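Local coordinates for protein multisubunit Na+/H+ antiporter, F subunit (Anoxybacillus flavithermus, PDB 6Z16) that is a small membrane-embedded subunit of a multisubunit antiporter that probably exchanges sodium ions for protons across the cell membrane, at residues L7-V21 against A33-I47. Residues are numbered along the deposited sequence; the frame is centred on the assembly and turned at random.
With PTY (phosphatidylethanolamine), chain B.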
# COMPACT_ATOMS: atom_id res chain seq x y z
N LEU F 7 15.85 -34.64 19.91
CA LEU F 7 14.72 -35.57 19.90
C LEU F 7 14.69 -36.45 21.14
O LEU F 7 13.61 -36.73 21.67
CB LEU F 7 14.73 -36.43 18.65
CG LEU F 7 14.13 -35.71 17.46
CD1 LEU F 7 14.33 -36.54 16.26
CD2 LEU F 7 12.65 -35.51 17.71
N VAL F 8 15.86 -36.91 21.59
CA VAL F 8 15.91 -37.72 22.81
C VAL F 8 15.48 -36.90 24.02
O VAL F 8 14.72 -37.37 24.87
CB VAL F 8 17.31 -38.33 22.98
CG1 VAL F 8 17.45 -39.01 24.33
CG2 VAL F 8 17.57 -39.34 21.89
N ILE F 9 15.90 -35.63 24.06
CA ILE F 9 15.55 -34.76 25.19
C ILE F 9 14.05 -34.44 25.19
O ILE F 9 13.40 -34.48 26.24
CB ILE F 9 16.43 -33.50 25.15
CG1 ILE F 9 17.87 -33.87 25.47
CG2 ILE F 9 15.98 -32.50 26.15
CD1 ILE F 9 18.85 -32.75 25.20
N LEU F 10 13.47 -34.18 24.01
CA LEU F 10 12.03 -33.96 23.93
C LEU F 10 11.23 -35.23 24.20
O LEU F 10 10.13 -35.16 24.76
CB LEU F 10 11.64 -33.41 22.56
CG LEU F 10 12.04 -31.98 22.22
CD1 LEU F 10 11.67 -31.71 20.80
CD2 LEU F 10 11.34 -31.01 23.14
N SER F 11 11.77 -36.39 23.83
CA SER F 11 11.08 -37.65 24.10
C SER F 11 11.05 -37.95 25.59
O SER F 11 10.01 -38.36 26.12
CB SER F 11 11.76 -38.77 23.33
OG SER F 11 11.71 -38.53 21.93
N LEU F 12 12.17 -37.73 26.28
CA LEU F 12 12.19 -37.89 27.73
C LEU F 12 11.33 -36.84 28.43
O LEU F 12 10.73 -37.13 29.47
CB LEU F 12 13.63 -37.83 28.25
CG LEU F 12 14.56 -38.93 27.74
CD1 LEU F 12 15.98 -38.70 28.22
CD2 LEU F 12 14.07 -40.31 28.15
N ALA F 13 11.22 -35.64 27.85
CA ALA F 13 10.32 -34.64 28.40
C ALA F 13 8.86 -35.06 28.26
O ALA F 13 8.06 -34.86 29.19
CB ALA F 13 10.55 -33.30 27.71
N MET F 14 8.50 -35.65 27.12
CA MET F 14 7.14 -36.16 26.92
C MET F 14 6.84 -37.33 27.85
O MET F 14 5.72 -37.46 28.33
CB MET F 14 6.95 -36.55 25.46
CG MET F 14 5.56 -37.03 25.12
SD MET F 14 5.35 -37.36 23.36
CE MET F 14 5.26 -35.69 22.74
N VAL F 15 7.85 -38.16 28.13
CA VAL F 15 7.69 -39.22 29.14
C VAL F 15 7.46 -38.61 30.52
O VAL F 15 6.66 -39.12 31.31
CB VAL F 15 8.90 -40.17 29.09
CG1 VAL F 15 8.90 -41.14 30.25
CG2 VAL F 15 8.90 -40.94 27.79
N GLY F 16 8.13 -37.49 30.83
CA GLY F 16 7.90 -36.83 32.11
C GLY F 16 6.51 -36.23 32.24
O GLY F 16 5.85 -36.36 33.29
N PHE F 17 6.02 -35.59 31.17
CA PHE F 17 4.64 -35.09 31.20
C PHE F 17 3.64 -36.24 31.22
O PHE F 17 2.54 -36.09 31.77
CB PHE F 17 4.35 -34.17 30.01
CG PHE F 17 5.13 -32.89 30.01
CD1 PHE F 17 4.95 -31.96 31.02
CD2 PHE F 17 5.97 -32.57 28.96
CE1 PHE F 17 5.67 -30.78 31.03
CE2 PHE F 17 6.68 -31.38 28.95
CZ PHE F 17 6.52 -30.49 29.98
N LEU F 18 4.01 -37.39 30.67
CA LEU F 18 3.14 -38.56 30.76
C LEU F 18 3.11 -39.11 32.18
O LEU F 18 2.08 -39.62 32.64
CB LEU F 18 3.59 -39.61 29.76
CG LEU F 18 2.69 -40.79 29.41
CD1 LEU F 18 2.93 -41.14 27.97
CD2 LEU F 18 2.98 -42.01 30.26
N TYR F 19 4.24 -39.04 32.89
CA TYR F 19 4.24 -39.43 34.29
C TYR F 19 3.37 -38.50 35.12
O TYR F 19 2.71 -38.94 36.07
CB TYR F 19 5.66 -39.47 34.86
CG TYR F 19 5.67 -39.82 36.33
CD1 TYR F 19 5.41 -41.12 36.75
CD2 TYR F 19 5.90 -38.86 37.31
CE1 TYR F 19 5.39 -41.45 38.08
CE2 TYR F 19 5.88 -39.18 38.65
CZ TYR F 19 5.63 -40.48 39.03
OH TYR F 19 5.61 -40.80 40.36
N ARG F 20 3.33 -37.23 34.76
CA ARG F 20 2.42 -36.35 35.48
C ARG F 20 0.96 -36.53 35.04
O ARG F 20 0.05 -36.28 35.84
CB ARG F 20 2.89 -34.89 35.33
CG ARG F 20 2.07 -33.83 36.06
CD ARG F 20 1.86 -34.18 37.53
NE ARG F 20 3.10 -34.43 38.25
CZ ARG F 20 3.15 -34.98 39.45
NH1 ARG F 20 4.30 -35.19 40.05
NH2 ARG F 20 2.02 -35.29 40.07
N VAL F 21 0.70 -37.00 33.82
CA VAL F 21 -0.70 -37.22 33.45
C VAL F 21 -1.22 -38.54 34.03
O VAL F 21 -2.43 -38.67 34.22
CB VAL F 21 -0.92 -37.13 31.93
CG1 VAL F 21 -0.53 -38.40 31.21
CG2 VAL F 21 -2.35 -36.77 31.60
N ALA F 33 -0.54 -31.27 31.84
CA ALA F 33 0.40 -32.23 31.28
C ALA F 33 0.07 -32.59 29.84
O ALA F 33 0.97 -32.71 29.00
CB ALA F 33 0.43 -33.49 32.15
N LEU F 34 -1.23 -32.72 29.52
CA LEU F 34 -1.61 -33.00 28.13
C LEU F 34 -1.34 -31.82 27.21
O LEU F 34 -0.94 -32.00 26.05
CB LEU F 34 -3.08 -33.41 28.07
CG LEU F 34 -3.34 -34.81 28.61
CD1 LEU F 34 -4.82 -35.09 28.74
CD2 LEU F 34 -2.69 -35.83 27.70
N ASP F 35 -1.56 -30.59 27.72
CA ASP F 35 -1.26 -29.39 26.95
C ASP F 35 0.23 -29.30 26.61
O ASP F 35 0.62 -29.09 25.45
CB ASP F 35 -1.70 -28.16 27.74
CG ASP F 35 -1.74 -26.89 26.90
OD1 ASP F 35 -1.44 -26.94 25.69
OD2 ASP F 35 -2.09 -25.83 27.47
N ALA F 36 1.08 -29.49 27.62
CA ALA F 36 2.52 -29.46 27.40
C ALA F 36 2.99 -30.62 26.53
O ALA F 36 3.95 -30.48 25.77
CB ALA F 36 3.25 -29.48 28.73
N MET F 37 2.29 -31.76 26.61
CA MET F 37 2.63 -32.91 25.78
C MET F 37 2.33 -32.64 24.32
O MET F 37 3.10 -33.03 23.43
CB MET F 37 1.85 -34.11 26.29
CG MET F 37 2.32 -35.45 25.82
SD MET F 37 1.20 -36.68 26.50
CE MET F 37 1.45 -36.42 28.25
N GLY F 38 1.22 -31.95 24.04
CA GLY F 38 0.92 -31.55 22.68
C GLY F 38 1.90 -30.54 22.12
O GLY F 38 2.32 -30.65 20.96
N ILE F 39 2.30 -29.56 22.94
CA ILE F 39 3.28 -28.58 22.48
C ILE F 39 4.64 -29.24 22.23
O ILE F 39 5.34 -28.92 21.25
CB ILE F 39 3.36 -27.43 23.50
CG1 ILE F 39 2.02 -26.72 23.60
CG2 ILE F 39 4.39 -26.42 23.10
CD1 ILE F 39 1.94 -25.73 24.72
N THR F 40 5.00 -30.22 23.06
CA THR F 40 6.23 -30.99 22.83
C THR F 40 6.13 -31.83 21.56
O THR F 40 7.13 -31.99 20.85
CB THR F 40 6.50 -31.86 24.05
OG1 THR F 40 6.48 -31.05 25.22
CG2 THR F 40 7.87 -32.52 23.95
N LEU F 41 4.94 -32.34 21.24
CA LEU F 41 4.72 -33.03 19.97
C LEU F 41 4.93 -32.09 18.79
O LEU F 41 5.49 -32.50 17.76
CB LEU F 41 3.31 -33.62 19.94
CG LEU F 41 2.86 -34.33 18.67
CD1 LEU F 41 3.74 -35.52 18.38
CD2 LEU F 41 1.41 -34.75 18.79
N ALA F 42 4.50 -30.83 18.92
CA ALA F 42 4.76 -29.84 17.88
C ALA F 42 6.26 -29.60 17.68
O ALA F 42 6.74 -29.46 16.55
CB ALA F 42 4.06 -28.53 18.21
N GLY F 43 7.01 -29.59 18.79
CA GLY F 43 8.46 -29.49 18.67
C GLY F 43 9.11 -30.68 18.00
O GLY F 43 10.06 -30.53 17.22
N ILE F 44 8.61 -31.88 18.30
CA ILE F 44 9.11 -33.10 17.66
C ILE F 44 8.84 -33.07 16.16
O ILE F 44 9.70 -33.47 15.36
CB ILE F 44 8.49 -34.34 18.34
CG1 ILE F 44 8.99 -34.46 19.77
CG2 ILE F 44 8.82 -35.62 17.60
CD1 ILE F 44 8.27 -35.48 20.58
N VAL F 45 7.68 -32.55 15.76
CA VAL F 45 7.36 -32.44 14.34
C VAL F 45 8.28 -31.44 13.65
O VAL F 45 8.76 -31.68 12.53
CB VAL F 45 5.87 -32.08 14.16
CG1 VAL F 45 5.55 -31.79 12.70
CG2 VAL F 45 5.01 -33.22 14.62
N ALA F 46 8.61 -30.33 14.33
CA ALA F 46 9.56 -29.36 13.78
C ALA F 46 10.95 -29.96 13.58
O ALA F 46 11.58 -29.76 12.53
CB ALA F 46 9.64 -28.13 14.69
N ILE F 47 11.42 -30.74 14.55
CA ILE F 47 12.78 -31.28 14.43
C ILE F 47 12.83 -32.42 13.42
O ILE F 47 13.80 -32.54 12.66
CB ILE F 47 13.30 -31.67 15.82
CG1 ILE F 47 13.48 -30.42 16.66
CG2 ILE F 47 14.65 -32.37 15.74
CD1 ILE F 47 13.87 -30.67 18.06
C1 PTY B . -6.82 -39.66 33.02
C2 PTY B . -11.67 -38.33 38.01
C3 PTY B . -10.26 -38.51 37.40
O4 PTY B . -6.27 -40.99 32.83
C5 PTY B . -8.62 -40.95 34.24
C6 PTY B . -8.03 -39.61 33.92
O7 PTY B . -9.02 -38.86 33.15
C8 PTY B . -9.01 -37.53 33.23
O10 PTY B . -8.32 -36.91 34.00
C11 PTY B . -9.96 -36.92 32.25
C12 PTY B . -9.74 -35.44 31.99
C13 PTY B . -8.44 -35.13 31.28
C14 PTY B . -8.34 -35.73 29.89
C15 PTY B . -9.43 -35.29 28.93
C16 PTY B . -9.26 -35.85 27.53
C17 PTY B . -8.01 -35.38 26.83
C18 PTY B . -7.57 -36.26 25.68
C19 PTY B . -6.13 -36.01 25.30
C20 PTY B . -5.54 -36.99 24.31
C21 PTY B . -4.03 -36.87 24.21
C22 PTY B . -3.55 -35.43 24.04
C23 PTY B . -2.04 -35.29 23.96
C24 PTY B . -1.41 -36.15 22.88
C25 PTY B . 0.10 -36.06 22.83
C26 PTY B . 0.75 -37.13 21.96
C27 PTY B . 1.50 -38.19 22.75
C28 PTY B . 0.62 -39.09 23.59
C29 PTY B . 1.39 -39.82 24.65
C30 PTY B . -5.24 -41.33 33.60
C31 PTY B . -4.37 -42.33 32.91
O30 PTY B . -5.03 -40.86 34.69
C32 PTY B . -3.88 -41.80 31.57
C33 PTY B . -3.09 -42.82 30.79
C34 PTY B . -2.61 -42.33 29.43
C35 PTY B . -1.82 -43.39 28.68
C36 PTY B . -1.12 -42.89 27.43
C37 PTY B . -0.10 -43.87 26.89
C38 PTY B . 0.81 -43.30 25.83
C39 PTY B . 2.02 -44.16 25.55
C40 PTY B . 3.09 -43.48 24.71
C41 PTY B . 2.63 -43.03 23.34
C42 PTY B . 3.60 -42.09 22.65
C43 PTY B . 3.05 -41.43 21.40
C44 PTY B . 3.92 -40.33 20.87
P1 PTY B . -9.75 -41.04 36.70
O11 PTY B . -10.35 -39.59 36.44
O12 PTY B . -9.14 -41.02 38.10
O13 PTY B . -10.76 -42.09 36.48
O14 PTY B . -8.52 -41.17 35.67
N1 PTY B . -11.69 -37.13 38.84
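Met14 and Met37 interlock where segments 7-21 and 33-47, parts of helices 3-22 and 27-52, run antiparallel (163°), their axes 8.8 Å apart at closest approach. The methionine side chains cross at about a right angle, with Met14 CG 3.7 Å from Met37 CG. Each fills a hollow in the opposite helix. Met14 sits among Met37, Thr40, Leu41 and Ile44, and its CE lies 3.7 Å from Ile44 CD1. Met37 holds CG anti to its backbone N (chi1 -165°), and its chain bends about the CG-SD bond, bringing CE into the hollow of Phe17, Leu18 and Val21. Phe17, the next knob, rests one ring face on Ala36, whose CB stands 3.6 Å from the ring centroid in a CH-pi contact. At Ala33 the backbones come closest in register, its CA 5.1 Å from Phe17 CA, and its small CB lies against Val21 CB. At the other end Leu10 drops among Thr40, Gly43, Ile44 and Ile47. Its CD1 meets Ile47 CD1 tip to tip at 3.7 Å. No hydrogen bond joins the segments. The buried Thr40 OG1 donates to Ala36 O at 2.7 Å within its own helix. Both sulfurs border a phosphatidylethanolamine, Met37 SD 3.6 Å from its C29. Both helices are predicted to span the membrane. Helix 58-79 packs on helix 27-52 through Asp35, Ala42 and Ala46, while a neighbouring antiporter subunit touches Phe17 and Ala36.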